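Local coordinates for protein MIPZ (Caulobacter crescentus, PDB 2XJ9) that probably positions the division plane as an ATPase that dimerizes, binds the nucleoid and forms a gradient inhibiting cell division, at residues E86-F97 with S116-R125; P216-Y224 with Q249-L260. The protein carries 1 engineered substitution. One frame throughout, in Å; residues are numbered along the deposited sequence.

Contact 1. Residues E86-F97 with S116-R125; sequences EEEQVAGFEAAF and SAITRMAHGR
Val90 and Ile118 bring together two helices whose axes run in roughly the same direction, closing to 9.5 Å at an angle of 38°. Val90 CA and Ile118 CA are 5.6 Å apart. CG2 of Ile118 lies against the backbone of helix 86-97, 3.7 Å from Val90 N, and also meets CB of Gln89 and of Phe93. The two branches of Val90 divide the work: CG2 rests on CB of Ala117, while CG1 touches the terminal methyl of Met121, the two side chains crossing at about a right angle. Phe93 lies at the centre of the interface. Its CG stands opposite its own amide nitrogen (chi1 -174°), which carries the ring across to the second helix. There CB of Met121 sits at the ring edge in its plane, the bent Met121 chain brings CE obliquely to Phe93 CD2, and Phe93 CZ reaches Ala122 CB at 4.1 Å.

Polar contacts flank this apolar strip. At the start of both helices, OE1 of Glu86 takes a weak hydrogen bond from Ala117 N (3.4 Å), an amide in the first turn of helix 117-124, while Ser116 OG caps the same turn through a weak bond from Thr119 N. At the far end, Arg125 NH1 forms a salt bridge with Glu94 OE1 at 3.2 Å, although the hydrogen bond within it is weak. Arg125 NE lies over one face of the Phe97 ring, 3.7 Å from Phe97 CE1, but the guanidinium is tilted 77° from the ring plane, so this is no flat stack.

Phe97 and Ala122 also touch Val6 and Val8 of strand 5-9, respectively. The pair is thus two neighbouring helices packed side by side on the parallel sheet, as expected of the layered alpha/beta fold of P-loop NTPases.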
# COMPACT_ATOMS: atom_id res chain seq x y z
N GLU A 86 -7.23 21.91 1.39
CA GLU A 86 -7.54 21.38 0.05
C GLU A 86 -7.34 22.45 -1.02
O GLU A 86 -6.53 22.29 -1.92
CB GLU A 86 -8.98 20.81 -0.03
CG GLU A 86 -9.30 19.65 0.93
CD GLU A 86 -8.87 18.24 0.43
OE1 GLU A 86 -7.88 18.09 -0.34
OE2 GLU A 86 -9.53 17.24 0.82
N GLU A 87 -8.09 23.55 -0.90
CA GLU A 87 -7.98 24.66 -1.85
C GLU A 87 -6.55 24.95 -2.35
O GLU A 87 -6.33 25.07 -3.55
CB GLU A 87 -8.58 25.94 -1.27
CG GLU A 87 -7.98 26.32 0.09
CD GLU A 87 -8.30 27.75 0.53
OE1 GLU A 87 -7.85 28.15 1.63
OE2 GLU A 87 -9.00 28.45 -0.23
N GLU A 88 -5.59 25.09 -1.45
CA GLU A 88 -4.24 25.40 -1.88
C GLU A 88 -3.63 24.26 -2.67
O GLU A 88 -2.86 24.48 -3.61
CB GLU A 88 -3.34 25.75 -0.70
CG GLU A 88 -3.53 27.15 -0.15
CD GLU A 88 -2.54 27.47 0.96
OE1 GLU A 88 -2.99 28.00 2.00
OE2 GLU A 88 -1.32 27.20 0.79
N GLN A 89 -3.95 23.03 -2.29
CA GLN A 89 -3.43 21.86 -2.99
C GLN A 89 -3.99 21.85 -4.41
O GLN A 89 -3.23 21.75 -5.38
CB GLN A 89 -3.81 20.57 -2.27
CG GLN A 89 -3.07 20.34 -0.98
CD GLN A 89 -3.72 19.28 -0.14
OE1 GLN A 89 -4.32 18.34 -0.67
NE2 GLN A 89 -3.62 19.42 1.17
N VAL A 90 -5.31 21.97 -4.51
CA VAL A 90 -5.99 22.08 -5.79
C VAL A 90 -5.43 23.19 -6.67
O VAL A 90 -5.25 22.99 -7.87
CB VAL A 90 -7.45 22.38 -5.58
CG1 VAL A 90 -8.14 22.50 -6.93
CG2 VAL A 90 -8.07 21.31 -4.72
N ALA A 91 -5.16 24.35 -6.08
CA ALA A 91 -4.55 25.46 -6.81
C ALA A 91 -3.22 25.05 -7.43
O ALA A 91 -2.97 25.31 -8.60
CB ALA A 91 -4.37 26.66 -5.92
N GLY A 92 -2.38 24.39 -6.62
CA GLY A 92 -1.11 23.82 -7.07
C GLY A 92 -1.26 22.82 -8.20
O GLY A 92 -0.53 22.89 -9.19
N PHE A 93 -2.20 21.89 -8.07
CA PHE A 93 -2.52 20.96 -9.15
C PHE A 93 -2.76 21.75 -10.44
O PHE A 93 -2.05 21.57 -11.42
CB PHE A 93 -3.75 20.12 -8.78
CG PHE A 93 -4.07 19.03 -9.77
CD1 PHE A 93 -3.12 18.59 -10.68
CD2 PHE A 93 -5.33 18.46 -9.81
CE1 PHE A 93 -3.42 17.60 -11.59
CE2 PHE A 93 -5.65 17.47 -10.72
CZ PHE A 93 -4.69 17.04 -11.61
N GLU A 94 -3.79 22.60 -10.40
CA GLU A 94 -4.13 23.55 -11.46
C GLU A 94 -2.92 24.03 -12.25
O GLU A 94 -2.79 23.75 -13.44
CB GLU A 94 -4.78 24.77 -10.81
CG GLU A 94 -6.20 25.04 -11.23
CD GLU A 94 -6.95 23.77 -11.47
OE1 GLU A 94 -6.38 22.87 -12.14
OE2 GLU A 94 -8.11 23.67 -11.00
N ALA A 95 -2.06 24.78 -11.56
CA ALA A 95 -0.80 25.25 -12.12
C ALA A 95 -0.02 24.16 -12.84
O ALA A 95 0.41 24.35 -13.97
CB ALA A 95 0.05 25.84 -11.03
N ALA A 96 0.17 23.03 -12.18
CA ALA A 96 0.96 21.95 -12.76
C ALA A 96 0.27 21.28 -13.95
O ALA A 96 0.92 21.01 -14.96
CB ALA A 96 1.32 20.92 -11.69
N PHE A 97 -1.03 21.01 -13.85
CA PHE A 97 -1.74 20.38 -14.96
C PHE A 97 -1.77 21.31 -16.16
O PHE A 97 -1.24 20.98 -17.22
CB PHE A 97 -3.17 20.01 -14.57
CG PHE A 97 -3.97 19.44 -15.70
CD1 PHE A 97 -4.92 20.21 -16.35
CD2 PHE A 97 -3.78 18.13 -16.12
CE1 PHE A 97 -5.66 19.69 -17.40
CE2 PHE A 97 -4.52 17.61 -17.17
CZ PHE A 97 -5.46 18.39 -17.81
N SER A 116 -8.82 12.28 -1.73
CA SER A 116 -8.51 13.70 -1.62
C SER A 116 -9.12 14.50 -2.75
O SER A 116 -9.64 13.94 -3.72
CB SER A 116 -7.00 13.95 -1.55
OG SER A 116 -6.33 13.47 -2.70
N ALA A 117 -9.06 15.82 -2.63
CA ALA A 117 -9.65 16.67 -3.64
C ALA A 117 -8.89 16.49 -4.94
O ALA A 117 -9.47 16.19 -5.99
CB ALA A 117 -9.62 18.12 -3.20
N ILE A 118 -7.57 16.66 -4.88
CA ILE A 118 -6.78 16.59 -6.09
C ILE A 118 -6.91 15.22 -6.74
O ILE A 118 -7.01 15.08 -7.95
CB ILE A 118 -5.34 16.97 -5.83
CG1 ILE A 118 -4.72 16.05 -4.79
CG2 ILE A 118 -5.27 18.41 -5.35
CD1 ILE A 118 -3.26 16.40 -4.50
N THR A 119 -6.94 14.18 -5.92
CA THR A 119 -7.21 12.86 -6.45
C THR A 119 -8.53 12.81 -7.23
O THR A 119 -8.53 12.40 -8.38
CB THR A 119 -7.19 11.81 -5.35
OG1 THR A 119 -5.86 11.30 -5.25
CG2 THR A 119 -8.15 10.67 -5.69
N ARG A 120 -9.62 13.24 -6.62
CA ARG A 120 -10.91 13.25 -7.31
C ARG A 120 -10.91 14.12 -8.58
O ARG A 120 -11.60 13.83 -9.56
CB ARG A 120 -11.99 13.77 -6.38
CG ARG A 120 -12.07 13.07 -5.05
CD ARG A 120 -13.53 12.80 -4.78
NE ARG A 120 -13.71 11.88 -3.71
CZ ARG A 120 -14.18 10.63 -3.69
NH1 ARG A 120 -14.64 9.95 -4.73
NH2 ARG A 120 -14.18 10.08 -2.49
N MET A 121 -10.13 15.19 -8.55
CA MET A 121 -10.03 16.10 -9.68
C MET A 121 -9.33 15.43 -10.84
O MET A 121 -9.61 15.72 -12.00
CB MET A 121 -9.23 17.34 -9.29
CG MET A 121 -9.98 18.35 -8.47
SD MET A 121 -9.90 19.90 -9.36
CE MET A 121 -8.14 20.10 -9.56
N ALA A 122 -8.39 14.54 -10.53
CA ALA A 122 -7.62 13.90 -11.56
C ALA A 122 -8.44 12.84 -12.24
O ALA A 122 -8.26 12.57 -13.41
CB ALA A 122 -6.36 13.31 -10.97
N HIS A 123 -9.37 12.24 -11.53
CA HIS A 123 -10.13 11.14 -12.11
C HIS A 123 -11.11 11.70 -13.13
O HIS A 123 -11.46 11.05 -14.12
CB HIS A 123 -10.79 10.25 -11.04
CG HIS A 123 -9.86 9.19 -10.48
ND1 HIS A 123 -8.92 9.45 -9.51
CD2 HIS A 123 -9.73 7.87 -10.77
CE1 HIS A 123 -8.25 8.35 -9.23
NE2 HIS A 123 -8.72 7.37 -9.98
N GLY A 124 -11.53 12.94 -12.91
CA GLY A 124 -12.44 13.61 -13.81
C GLY A 124 -11.83 14.17 -15.08
O GLY A 124 -12.55 14.49 -16.01
N ARG A 125 -10.51 14.30 -15.13
CA ARG A 125 -9.83 14.83 -16.31
C ARG A 125 -9.02 13.77 -17.05
O ARG A 125 -8.11 14.10 -17.79
CB ARG A 125 -8.88 15.95 -15.92
CG ARG A 125 -9.54 17.27 -15.59
CD ARG A 125 -8.77 17.98 -14.48
NE ARG A 125 -8.25 19.28 -14.81
CZ ARG A 125 -8.26 20.42 -14.12
NH1 ARG A 125 -7.65 21.44 -14.70
NH2 ARG A 125 -8.85 20.58 -12.94

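Contact 2. Residues P216-Y224 with Q249-L260; sequences PGLRDRVIY and QHLAARQELRAL. With AGS (phosphothiophosphoric acid-adenylate ester), chain D.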
# COMPACT_ATOMS: atom_id res chain seq x y z
N PRO A 216 -3.48 -7.39 -18.66
CA PRO A 216 -2.48 -8.41 -18.34
C PRO A 216 -1.68 -8.06 -17.09
O PRO A 216 -1.24 -6.91 -16.93
CB PRO A 216 -1.55 -8.39 -19.56
CG PRO A 216 -2.03 -7.24 -20.45
CD PRO A 216 -2.99 -6.43 -19.66
N GLY A 217 -1.47 -9.05 -16.22
CA GLY A 217 -0.76 -8.82 -14.97
C GLY A 217 0.74 -8.61 -15.11
O GLY A 217 1.35 -9.01 -16.10
N LEU A 218 1.34 -7.94 -14.12
CA LEU A 218 2.77 -8.05 -13.89
C LEU A 218 3.03 -9.09 -12.80
O LEU A 218 2.15 -9.39 -11.99
CB LEU A 218 3.37 -6.72 -13.47
CG LEU A 218 3.12 -5.54 -14.40
CD1 LEU A 218 4.03 -4.36 -14.00
CD2 LEU A 218 3.35 -5.94 -15.84
N ARG A 219 4.22 -9.65 -12.77
CA ARG A 219 4.51 -10.64 -11.75
C ARG A 219 5.48 -10.03 -10.78
O ARG A 219 6.18 -9.09 -11.12
CB ARG A 219 5.08 -11.90 -12.37
CG ARG A 219 4.10 -12.59 -13.28
CD ARG A 219 4.48 -14.03 -13.50
NE ARG A 219 5.09 -14.61 -12.31
CZ ARG A 219 5.25 -15.92 -12.11
NH1 ARG A 219 5.81 -16.36 -10.99
NH2 ARG A 219 4.84 -16.79 -13.02
N ASP A 220 5.50 -10.55 -9.57
CA ASP A 220 6.44 -10.12 -8.55
C ASP A 220 7.86 -10.31 -9.09
O ASP A 220 8.24 -11.40 -9.48
CB ASP A 220 6.19 -10.94 -7.28
CG ASP A 220 6.79 -10.33 -6.04
OD1 ASP A 220 7.28 -9.18 -6.10
OD2 ASP A 220 6.76 -10.99 -4.98
N ARG A 221 8.64 -9.24 -9.16
CA ARG A 221 9.95 -9.33 -9.77
C ARG A 221 10.89 -8.29 -9.22
O ARG A 221 10.66 -7.10 -9.37
CB ARG A 221 9.83 -9.10 -11.26
CG ARG A 221 9.23 -10.25 -12.00
CD ARG A 221 9.88 -10.37 -13.36
NE ARG A 221 9.55 -11.63 -13.99
CZ ARG A 221 8.48 -11.81 -14.75
NH1 ARG A 221 7.65 -10.80 -14.96
NH2 ARG A 221 8.24 -13.00 -15.30
N VAL A 222 11.97 -8.74 -8.63
CA VAL A 222 12.99 -7.86 -8.09
C VAL A 222 13.34 -6.67 -8.99
O VAL A 222 13.61 -5.58 -8.50
CB VAL A 222 14.30 -8.65 -7.85
CG1 VAL A 222 15.11 -7.99 -6.73
CG2 VAL A 222 13.99 -10.10 -7.52
N ILE A 223 13.37 -6.91 -10.30
CA ILE A 223 13.82 -5.91 -11.25
C ILE A 223 12.83 -4.74 -11.33
O ILE A 223 13.17 -3.64 -11.80
CB ILE A 223 14.06 -6.54 -12.66
CG1 ILE A 223 14.71 -5.53 -13.61
CG2 ILE A 223 12.77 -7.07 -13.25
CD1 ILE A 223 16.08 -5.08 -13.15
N TYR A 224 11.60 -4.97 -10.86
CA TYR A 224 10.59 -3.92 -10.85
C TYR A 224 10.75 -2.98 -9.66
O TYR A 224 10.01 -2.00 -9.52
CB TYR A 224 9.19 -4.53 -10.81
CG TYR A 224 8.71 -5.13 -12.12
CD1 TYR A 224 9.14 -4.64 -13.34
CD2 TYR A 224 7.83 -6.20 -12.13
CE1 TYR A 224 8.71 -5.20 -14.53
CE2 TYR A 224 7.39 -6.75 -13.30
CZ TYR A 224 7.83 -6.24 -14.50
OH TYR A 224 7.39 -6.78 -15.68
N GLN A 249 15.36 -13.21 -16.00
CA GLN A 249 14.13 -12.45 -15.72
C GLN A 249 13.90 -11.20 -16.61
O GLN A 249 12.75 -10.86 -16.89
CB GLN A 249 14.09 -12.04 -14.24
CG GLN A 249 14.28 -13.17 -13.23
CD GLN A 249 13.01 -13.55 -12.45
OE1 GLN A 249 12.95 -14.63 -11.85
NE2 GLN A 249 12.00 -12.67 -12.44
N HIS A 250 14.96 -10.54 -17.05
CA HIS A 250 14.80 -9.29 -17.79
C HIS A 250 13.90 -9.46 -19.00
O HIS A 250 13.05 -8.61 -19.27
CB HIS A 250 16.15 -8.73 -18.23
CG HIS A 250 17.05 -8.39 -17.09
ND1 HIS A 250 16.73 -8.68 -15.78
CD2 HIS A 250 18.26 -7.78 -17.05
CE1 HIS A 250 17.70 -8.27 -14.98
NE2 HIS A 250 18.64 -7.72 -15.73
N LEU A 251 14.09 -10.54 -19.74
CA LEU A 251 13.35 -10.73 -20.98
C LEU A 251 11.87 -10.94 -20.71
O LEU A 251 11.03 -10.35 -21.38
CB LEU A 251 13.94 -11.87 -21.80
CG LEU A 251 15.41 -11.69 -22.18
CD1 LEU A 251 15.87 -12.80 -23.12
CD2 LEU A 251 15.66 -10.30 -22.81
N ALA A 252 11.54 -11.77 -19.73
CA ALA A 252 10.14 -11.96 -19.39
C ALA A 252 9.51 -10.63 -18.97
O ALA A 252 8.33 -10.37 -19.24
CB ALA A 252 10.01 -12.96 -18.28
N ALA A 253 10.30 -9.80 -18.32
CA ALA A 253 9.83 -8.52 -17.80
C ALA A 253 9.48 -7.51 -18.90
O ALA A 253 8.38 -6.93 -18.91
CB ALA A 253 10.86 -7.91 -16.84
N ARG A 254 10.42 -7.29 -19.82
CA ARG A 254 10.17 -6.33 -20.88
C ARG A 254 9.04 -6.87 -21.74
O ARG A 254 8.30 -6.10 -22.38
CB ARG A 254 11.44 -6.10 -21.69
CG ARG A 254 11.71 -7.14 -22.73
CD ARG A 254 13.17 -7.08 -23.17
NE ARG A 254 13.62 -5.73 -23.16
CZ ARG A 254 14.58 -5.12 -22.46
NH1 ARG A 254 14.69 -3.83 -22.70
NH2 ARG A 254 15.41 -5.71 -21.60
N GLN A 255 8.88 -8.19 -21.73
CA GLN A 255 7.73 -8.84 -22.34
C GLN A 255 6.40 -8.35 -21.77
O GLN A 255 5.60 -7.76 -22.49
CB GLN A 255 7.82 -10.36 -22.22
CG GLN A 255 8.42 -11.03 -23.43
CD GLN A 255 7.68 -10.65 -24.71
OE1 GLN A 255 8.08 -11.05 -25.81
NE2 GLN A 255 6.60 -9.88 -24.57
N GLU A 256 6.17 -8.59 -20.47
CA GLU A 256 4.95 -8.17 -19.78
C GLU A 256 4.66 -6.70 -19.94
O GLU A 256 3.50 -6.30 -20.10
CB GLU A 256 5.09 -8.41 -18.30
CG GLU A 256 5.14 -9.83 -17.89
CD GLU A 256 5.45 -9.95 -16.45
OE1 GLU A 256 5.87 -8.93 -15.86
OE2 GLU A 256 5.29 -11.06 -15.89
N LEU A 257 5.70 -5.88 -19.85
CA LEU A 257 5.53 -4.46 -19.99
C LEU A 257 4.97 -4.20 -21.36
O LEU A 257 4.01 -3.42 -21.52
CB LEU A 257 6.87 -3.76 -19.85
CG LEU A 257 7.08 -2.95 -18.59
CD1 LEU A 257 6.25 -3.49 -17.43
CD2 LEU A 257 8.56 -2.96 -18.26
N ARG A 258 5.55 -4.84 -22.36
CA ARG A 258 5.08 -4.67 -23.73
C ARG A 258 3.62 -5.09 -23.86
O ARG A 258 2.78 -4.33 -24.32
CB ARG A 258 5.97 -5.42 -24.71
CG ARG A 258 5.77 -5.04 -26.15
CD ARG A 258 6.77 -5.73 -27.05
NE ARG A 258 8.14 -5.31 -26.74
CZ ARG A 258 9.14 -6.14 -26.41
NH1 ARG A 258 10.35 -5.64 -26.15
NH2 ARG A 258 8.93 -7.46 -26.35
N ALA A 259 3.30 -6.30 -23.43
CA ALA A 259 1.92 -6.74 -23.46
C ALA A 259 1.03 -5.70 -22.82
O ALA A 259 0.02 -5.30 -23.39
CB ALA A 259 1.76 -8.03 -22.74
N LEU A 260 1.43 -5.25 -21.64
CA LEU A 260 0.71 -4.21 -20.92
C LEU A 260 0.48 -2.97 -21.80
O LEU A 260 -0.66 -2.60 -22.08
CB LEU A 260 1.44 -3.85 -19.62
CG LEU A 260 0.63 -3.18 -18.49
CD1 LEU A 260 1.11 -1.76 -18.29
CD2 LEU A 260 -0.87 -3.20 -18.79
PG AGS D . 0.90 3.62 -2.08
S1G AGS D . -0.51 3.56 -1.49
O2G AGS D . 2.02 3.64 -1.06
O3G AGS D . 1.14 4.66 -3.15
PB AGS D . 1.45 2.08 -4.44
O1B AGS D . 0.14 1.69 -5.09
O2B AGS D . 2.28 3.27 -4.86
O3B AGS D . 1.11 2.22 -2.87
PA AGS D . 3.86 0.67 -4.99
O1A AGS D . 3.95 0.98 -6.47
O2A AGS D . 4.73 1.39 -4.04
O3A AGS D . 2.35 0.77 -4.50
O5' AGS D . 4.05 -0.91 -4.78
C5' AGS D . 3.97 -1.45 -3.47
C4' AGS D . 5.26 -2.21 -3.13
O4' AGS D . 5.33 -3.26 -4.06
C3' AGS D . 6.56 -1.44 -3.34
O3' AGS D . 7.52 -1.92 -2.42
C2' AGS D . 7.07 -1.81 -4.72
O2' AGS D . 8.50 -1.73 -4.71
C1' AGS D . 6.52 -3.22 -4.85
N9 AGS D . 6.00 -3.71 -6.14
C8 AGS D . 4.88 -3.29 -6.78
N7 AGS D . 4.66 -4.00 -7.92
C5 AGS D . 5.65 -4.91 -7.99
C6 AGS D . 6.01 -5.97 -8.92
N6 AGS D . 5.25 -6.18 -10.02
N1 AGS D . 7.11 -6.70 -8.63
C2 AGS D . 7.87 -6.49 -7.54
N3 AGS D . 7.60 -5.54 -6.65
C4 AGS D . 6.52 -4.74 -6.82
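Tyr224 OH donates a 2.6 Å hydrogen bond to Glu256 OE1, meeting the oxygen nearly head-on to its C-O bond. Ring and carboxylate are close to coplanar, 28° apart, with OE1 at the ring edge. The Glu256 chain, extended beyond CG (chi2 173°), carries the carboxylate from helix 249-260 to the loop 216-224. Its OE2 forms a salt bridge with NH1 of Arg221, which approaches from the opposite direction, though the modelled position of NH1 is less certain. Glu256 OE2 also lies 3.3 Å from the aliphatic CG of Arg219. Ala252 CB lies over one face of the Arg221 guanidinium.

Apolar contacts adjoin this polar centre. Leu218 CD1 lies over one face of the Tyr224 ring, offset toward its rim, and Leu218 CD2 meets Glu256 CB at 3.9 Å. Ala253 CB touches Tyr224 CE1 and Ile223 CG2; Pro216 CD packs on Leu260 CD2 farther along the helix. His24 of helix 18-30 adds an edge-to-face ring contact to Tyr224.

The same loop also reads the adenine of the bound nucleotide analogue. Arg219 O accepts a hydrogen bond from adenine N6 at 3.2 Å. Arg221 N donates one to adenine N1 at 3.0 Å, so that the protein's share of both bonds comes from backbone alone. Tyr224 CD2 lies 3.3 Å from adenine N6. Glu256 is therefore a second-shell residue: it holds side chains of the loop whose main chain recognises the base.

In the fold
The two contacts lie on opposite sides of the chain's centre, their own centres 32 Å apart and their nearest atoms about 16 Å apart, and they share no segment. Each is partly buried. Contact 1 joins two helices of the alpha/beta core mainly through hydrocarbon, its charged pair sitting at the margin; contact 2 ties an irregular loop after strand 213-215, an outermost strand of the parallel sheet within this chain, to helix 249-263, and places a carboxylate at its middle. Their relation to the nucleotide differs accordingly: 216-224 touches the base directly, whereas the side chain of Ser116 in contact 1 remains about 12 Å from a bound nucleotide analogue.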